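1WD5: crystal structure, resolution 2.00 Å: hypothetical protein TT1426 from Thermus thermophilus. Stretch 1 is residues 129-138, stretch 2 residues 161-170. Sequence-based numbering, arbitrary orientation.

Stretch 1 129-138: GVATGASMEA
Stretch 2, residues 161-170: EAVERLKARA

The centre of the contact is L166, a buried residue of the helix in stretch 2, which begins earlier in the chain. Its CA-to-CB bond points sideways to stretch 1, but chi1 m and chi2 t bring the end of the side chain nearer, so that CD2 lies 3.7 Å from CG of M136 and 3.7 Å from CG of E137. CD1 of the same leucine is 4.2 Å from CG1 of V130. M136, a selenomethionine, starts toward stretch 2, but its t, p, p rotamer leads the end of the chain away; its CG, rather than its selenium, makes the closest approach to L166.

One turn earlier, A162 points toward stretch 1 and meets mostly backbone. Its CB is 3.6 Å from both O and CG1 of V130, the latter placed by chi1 t, and 3.8 Å from C of T132. The backbones are close here: the CA atoms of T132 and A162 are 4.8 Å apart, and those of E137 and L166 6.8 Å.

Stretch 1 runs extended at V130 (phi/psi -139/104), passes through A131 (-80/-48) and T132 (-121/-28), and turns at G133, whose angles of 91/3 would jam a CB against the preceding carbonyl oxygen. An ideal CB here would also lie 3.8 Å from CB of A162 and 3.9 Å from CG of L166. G133 occupies the N-cap position of the helix beginning at A134, and its O accepts a hydrogen bond from N of E137 at 2.9 Å. T132, with chi1 p, accepts a further bond at OG1 from N of A134, 3.3 Å away. The new helix, with phi/psi near -63/-40 from S135 to A138, runs nearly parallel to the helix of stretch 2, at 9° and with a closest axial approach of 10.2 Å.

Toward the polar edge, E137 has the largest area covered by the other stretch. Its side chain (chi1 m, chi2 t, chi3 60°) leaves sideways and then comes nearer, passing L166 to reach two arginines. The CA-to-CB bond of R165 points toward stretch 1, and chi1 m with chi2 and chi3 t places NH1 3.0 Å from O of T132 and CD 3.5 Å from OE2 of E137. R169 has phi/psi -116/-21; with chi1 m, chi2 t and chi3 p, its NH1 forms a salt bridge with OE1 of E137 at 3.4 Å, containing a weak hydrogen bond. The same NH1 donates a second weak bond to O of E137 at 3.3 Å, so one nitrogen engages both backbone and carboxylate.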

# COMPACT_ATOMS: atom_id res chain seq x y z
N GLY A 129 -8.16 4.32 0.75
CA GLY A 129 -8.13 5.76 0.52
C GLY A 129 -6.74 6.32 0.75
O GLY A 129 -5.89 5.66 1.35
N VAL A 130 -6.48 7.54 0.26
CA VAL A 130 -5.17 8.16 0.44
C VAL A 130 -5.28 9.65 0.76
O VAL A 130 -5.52 10.47 -0.12
CB VAL A 130 -4.29 7.99 -0.81
CG1 VAL A 130 -2.88 8.49 -0.52
CG2 VAL A 130 -4.25 6.54 -1.24
N ALA A 131 -5.08 9.99 2.03
CA ALA A 131 -5.16 11.38 2.46
C ALA A 131 -3.88 12.15 2.15
O ALA A 131 -3.94 13.26 1.61
CB ALA A 131 -5.45 11.44 3.96
N THR A 132 -2.73 11.57 2.49
CA THR A 132 -1.45 12.24 2.24
C THR A 132 -0.53 11.43 1.34
O THR A 132 0.31 11.99 0.64
CB THR A 132 -0.70 12.50 3.55
OG1 THR A 132 -0.23 11.26 4.08
CG2 THR A 132 -1.61 13.17 4.56
N GLY A 133 -0.68 10.10 1.37
CA GLY A 133 0.15 9.25 0.53
C GLY A 133 1.43 8.76 1.18
O GLY A 133 2.23 8.07 0.55
N ALA A 134 1.63 9.11 2.45
CA ALA A 134 2.85 8.71 3.16
C ALA A 134 3.12 7.20 3.10
O ALA A 134 4.19 6.77 2.68
CB ALA A 134 2.77 9.16 4.61
N SER A 135 2.15 6.40 3.53
CA SER A 135 2.34 4.96 3.53
C SER A 135 2.47 4.40 2.11
O SER A 135 3.30 3.52 1.87
CB SER A 135 1.18 4.27 4.26
OG SER A 135 1.12 4.70 5.61
N MSE A 136 1.67 4.91 1.18
CA MSE A 136 1.73 4.42 -0.19
C MSE A 136 3.10 4.69 -0.82
O MSE A 136 3.62 3.85 -1.54
CB MSE A 136 0.64 5.07 -1.05
CG MSE A 136 0.54 4.49 -2.45
SE MSE A 136 0.07 2.74 -2.46
CE MSE A 136 -1.67 2.88 -2.10
N GLU A 137 3.68 5.85 -0.53
CA GLU A 137 4.99 6.18 -1.08
C GLU A 137 6.04 5.21 -0.54
O GLU A 137 6.93 4.78 -1.27
CB GLU A 137 5.39 7.62 -0.73
CG GLU A 137 4.65 8.69 -1.54
CD GLU A 137 5.40 10.01 -1.58
OE1 GLU A 137 6.54 10.02 -2.09
OE2 GLU A 137 4.86 11.03 -1.11
N ALA A 138 5.93 4.86 0.73
CA ALA A 138 6.87 3.92 1.32
C ALA A 138 6.70 2.57 0.63
O ALA A 138 7.68 1.88 0.34
CB ALA A 138 6.62 3.78 2.82
N GLU A 161 -3.47 16.53 -3.38
CA GLU A 161 -2.07 16.51 -2.97
C GLU A 161 -1.46 15.12 -3.08
O GLU A 161 -0.39 14.94 -3.66
CB GLU A 161 -1.93 16.99 -1.52
CG GLU A 161 -2.67 18.28 -1.19
CD GLU A 161 -4.18 18.11 -1.10
OE1 GLU A 161 -4.84 18.07 -2.16
OE2 GLU A 161 -4.71 18.02 0.02
N ALA A 162 -2.16 14.13 -2.52
CA ALA A 162 -1.68 12.75 -2.55
C ALA A 162 -1.49 12.27 -3.99
O ALA A 162 -0.49 11.63 -4.32
CB ALA A 162 -2.67 11.85 -1.82
N VAL A 163 -2.46 12.57 -4.84
CA VAL A 163 -2.38 12.15 -6.24
C VAL A 163 -1.12 12.68 -6.91
O VAL A 163 -0.40 11.93 -7.57
CB VAL A 163 -3.62 12.64 -7.03
CG1 VAL A 163 -3.44 12.34 -8.51
CG2 VAL A 163 -4.87 11.96 -6.50
N GLU A 164 -0.84 13.96 -6.73
CA GLU A 164 0.35 14.55 -7.34
C GLU A 164 1.62 13.86 -6.86
O GLU A 164 2.51 13.56 -7.66
CB GLU A 164 0.42 16.05 -7.02
CG GLU A 164 1.29 16.83 -7.99
CD GLU A 164 1.32 18.31 -7.69
OE1 GLU A 164 2.05 18.72 -6.76
OE2 GLU A 164 0.61 19.08 -8.38
N ARG A 165 1.72 13.60 -5.56
CA ARG A 165 2.90 12.93 -5.02
C ARG A 165 3.10 11.55 -5.63
O ARG A 165 4.22 11.17 -5.98
CB ARG A 165 2.81 12.80 -3.50
CG ARG A 165 2.69 14.11 -2.74
CD ARG A 165 2.93 13.90 -1.25
NE ARG A 165 2.76 15.13 -0.49
CZ ARG A 165 1.60 15.56 0.02
NH1 ARG A 165 0.49 14.85 -0.16
NH2 ARG A 165 1.56 16.70 0.69
N LEU A 166 2.02 10.79 -5.75
CA LEU A 166 2.09 9.44 -6.29
C LEU A 166 2.22 9.40 -7.80
O LEU A 166 3.01 8.62 -8.34
CB LEU A 166 0.85 8.65 -5.86
CG LEU A 166 0.69 8.52 -4.35
CD1 LEU A 166 -0.65 7.91 -4.01
CD2 LEU A 166 1.83 7.68 -3.79
N LYS A 167 1.45 10.23 -8.49
CA LYS A 167 1.48 10.28 -9.95
C LYS A 167 2.88 10.65 -10.45
O LYS A 167 3.26 10.33 -11.57
CB LYS A 167 0.43 11.27 -10.45
CG LYS A 167 0.07 11.14 -11.91
CD LYS A 167 -1.16 11.97 -12.24
CE LYS A 167 -1.48 11.94 -13.72
NZ LYS A 167 -2.69 12.75 -14.02
N ALA A 168 3.65 11.32 -9.60
CA ALA A 168 5.00 11.72 -9.96
C ALA A 168 5.90 10.49 -10.02
O ALA A 168 6.96 10.52 -10.66
CB ALA A 168 5.55 12.71 -8.93
N ARG A 169 5.47 9.41 -9.39
CA ARG A 169 6.28 8.19 -9.35
C ARG A 169 5.69 6.96 -10.04
O ARG A 169 6.42 6.03 -10.39
CB ARG A 169 6.59 7.84 -7.89
CG ARG A 169 7.31 8.94 -7.12
CD ARG A 169 7.52 8.54 -5.66
NE ARG A 169 8.38 7.36 -5.53
CZ ARG A 169 8.61 6.73 -4.39
NH1 ARG A 169 8.05 7.15 -3.26
NH2 ARG A 169 9.40 5.66 -4.37
N ALA A 170 4.37 6.93 -10.25
CA ALA A 170 3.77 5.77 -10.89
C ALA A 170 2.41 6.06 -11.48
O ALA A 170 1.82 7.11 -11.22
CB ALA A 170 3.65 4.63 -9.88